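Local structure of formate-dependent phosphoribosylglycinamide formyltransferase (Mycobacterium tuberculosis H37Rv, 6KHR) at residues 259-264 with 319-324. The protein belongs to the ATP-grasp superfamily of enzymes and forms an assembly of two chains. Sequence-based numbering, arbitrary orientation.
Sequences SWQPQK and RSQRLS
Gln-261, at the end of strand 256-261, reaches with its amide across to Ser-320 and Gln-321, where the short helix 317-320 gives way to loop. Its chain is fully extended, with CG anti to the backbone N (chi1 -171°), and this carries both polar atoms of the amide to the other segment. Gln-261 OE1 lies 2.8 Å from Ser-320 OG; the same hydroxyl has Val-316 O, one helical turn back, as its stronger acceptor, and its single proton cannot be assigned between the two. On the other arm of the amide, Gln-261 NE2 donates to Gln-321 OE1 at 3.0 Å in a bent bond, its N-H arriving from above the carbonyl plane rather than along a lone pair. The two glutamine side chains meet at about a right angle, yet their amide planes are only 28° apart. Gln-321 NE2 reaches forward to Leu-323 O in a weak bond. Gln-261 NE2 has a second acceptor, Ala-245 O on neighbouring strand 238-252. With NE2 held by two acceptors and Ser-320 OG a possible donor to OE1, this buried amide makes a polar link, within the ATP-grasp domain, between the strand end and the C-terminal end of helix 317-320 with the loop after it.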
loop_
_atom_site.group_PDB
_atom_site.type_symbol
_atom_site.label_atom_id
_atom_site.label_comp_id
_atom_site.label_asym_id
_atom_site.label_seq_id
_atom_site.Cartn_x
_atom_site.Cartn_y
_atom_site.Cartn_z
ATOM N N SER A 259 7.184 4.192 15.872
ATOM C CA SER A 259 6.964 2.762 15.991
ATOM C C SER A 259 8.041 2.044 15.194
ATOM O O SER A 259 8.775 2.657 14.407
ATOM C CB SER A 259 5.562 2.352 15.508
ATOM O OG SER A 259 5.443 2.460 14.098
ATOM N N TRP A 260 8.119 0.730 15.389
ATOM C CA TRP A 260 9.144 -0.091 14.763
ATOM C C TRP A 260 8.748 -1.557 14.950
ATOM O O TRP A 260 8.019 -1.899 15.889
ATOM C CB TRP A 260 10.553 0.213 15.349
ATOM C CG TRP A 260 10.662 -0.019 16.858
ATOM C CD1 TRP A 260 10.965 -1.202 17.487
ATOM C CD2 TRP A 260 10.441 0.943 17.914
ATOM N NE1 TRP A 260 10.959 -1.035 18.855
ATOM C CE2 TRP A 260 10.634 0.262 19.151
ATOM C CE3 TRP A 260 10.088 2.303 17.943
ATOM C CZ2 TRP A 260 10.492 0.898 20.400
ATOM C CZ3 TRP A 260 9.951 2.945 19.204
ATOM C CH2 TRP A 260 10.162 2.236 20.402
ATOM N N GLN A 261 9.246 -2.410 14.049
ATOM C CA GLN A 261 8.845 -3.810 13.932
ATOM C C GLN A 261 10.010 -4.573 13.320
ATOM O O GLN A 261 10.527 -4.144 12.281
ATOM C CB GLN A 261 7.607 -3.973 13.050
ATOM C CG GLN A 261 7.026 -5.352 13.057
ATOM C CD GLN A 261 5.931 -5.543 12.006
ATOM O OE1 GLN A 261 6.074 -5.122 10.852
ATOM N NE2 GLN A 261 4.832 -6.183 12.404
ATOM N N PRO A 262 10.444 -5.686 13.917
ATOM C CA PRO A 262 9.917 -6.268 15.148
ATOM C C PRO A 262 10.584 -5.746 16.419
ATOM O O PRO A 262 11.758 -5.419 16.397
ATOM C CB PRO A 262 10.222 -7.758 14.970
ATOM C CG PRO A 262 11.490 -7.797 14.147
ATOM C CD PRO A 262 11.551 -6.490 13.369
ATOM N N GLN A 263 9.815 -5.659 17.500
ATOM C CA GLN A 263 10.363 -5.500 18.839
ATOM C C GLN A 263 10.755 -6.868 19.387
ATOM O O GLN A 263 9.917 -7.772 19.453
ATOM C CB GLN A 263 9.333 -4.846 19.753
ATOM C CG GLN A 263 9.721 -4.920 21.226
ATOM C CD GLN A 263 11.038 -4.213 21.508
ATOM O OE1 GLN A 263 11.183 -3.004 21.242
ATOM N NE2 GLN A 263 12.019 -4.963 22.024
ATOM N N LYS A 264 12.017 -7.034 19.784
ATOM C CA LYS A 264 12.445 -8.319 20.331
ATOM C C LYS A 264 11.834 -8.546 21.719
ATOM O O LYS A 264 11.739 -7.632 22.543
ATOM C CB LYS A 264 13.975 -8.406 20.402
ATOM C CG LYS A 264 14.648 -7.449 21.415
ATOM C CD LYS A 264 14.785 -8.051 22.842
ATOM C CE LYS A 264 14.422 -7.027 23.934
ATOM N NZ LYS A 264 14.021 -7.614 25.247
ATOM N N ARG A 319 5.288 -0.866 5.041
ATOM C CA ARG A 319 6.552 -1.239 4.418
ATOM C C ARG A 319 7.259 -2.423 5.057
ATOM O O ARG A 319 8.146 -2.994 4.414
ATOM C CB ARG A 319 7.535 -0.054 4.412
ATOM C CG ARG A 319 7.200 1.044 3.430
ATOM C CD ARG A 319 7.303 0.504 2.016
ATOM N NE ARG A 319 6.752 1.434 1.045
ATOM C CZ ARG A 319 6.333 1.079 -0.163
ATOM N NH1 ARG A 319 6.411 -0.193 -0.536
ATOM N NH2 ARG A 319 5.839 1.988 -0.996
ATOM N N SER A 320 6.922 -2.810 6.289
ATOM C CA SER A 320 7.698 -3.873 6.932
ATOM C C SER A 320 7.095 -5.262 6.776
ATOM O O SER A 320 7.804 -6.253 6.994
ATOM C CB SER A 320 7.880 -3.580 8.417
ATOM O OG SER A 320 6.661 -3.147 8.985
ATOM N N GLN A 321 5.828 -5.370 6.401
ATOM C CA GLN A 321 5.188 -6.665 6.215
ATOM C C GLN A 321 4.821 -6.862 4.757
ATOM O O GLN A 321 4.520 -5.899 4.059
ATOM C CB GLN A 321 3.903 -6.802 7.051
ATOM C CG GLN A 321 4.057 -6.489 8.515
ATOM C CD GLN A 321 2.958 -7.085 9.352
ATOM O OE1 GLN A 321 3.231 -7.743 10.344
ATOM N NE2 GLN A 321 1.703 -6.857 8.957
ATOM N N ARG A 322 4.830 -8.127 4.316
ATOM C CA ARG A 322 4.250 -8.476 3.022
ATOM C C ARG A 322 2.856 -7.867 2.853
ATOM O O ARG A 322 2.571 -7.210 1.851
ATOM C CB ARG A 322 4.201 -10.000 2.868
ATOM C CG ARG A 322 4.026 -10.479 1.443
ATOM C CD ARG A 322 3.857 -12.006 1.368
ATOM N NE ARG A 322 2.494 -12.407 1.726
ATOM C CZ ARG A 322 1.474 -12.574 0.877
ATOM N NH1 ARG A 322 1.607 -12.379 -0.418
ATOM N NH2 ARG A 322 0.296 -12.949 1.340
ATOM N N LEU A 323 1.975 -8.074 3.823
ATOM C CA LEU A 323 0.618 -7.521 3.807
ATOM C C LEU A 323 0.490 -6.482 4.921
ATOM O O LEU A 323 0.700 -6.793 6.099
ATOM C CB LEU A 323 -0.424 -8.626 3.984
ATOM C CG LEU A 323 -0.320 -9.778 2.972
ATOM C CD1 LEU A 323 -1.416 -10.815 3.152
ATOM C CD2 LEU A 323 -0.377 -9.232 1.573
ATOM N N SER A 324 0.161 -5.251 4.548
ATOM C CA SER A 324 0.030 -4.208 5.549
ATOM C C SER A 324 -1.229 -4.432 6.382
ATOM O O SER A 324 -2.129 -5.195 6.008
ATOM C CB SER A 324 -0.020 -2.828 4.895
ATOM O OG SER A 324 -1.201 -2.680 4.127
#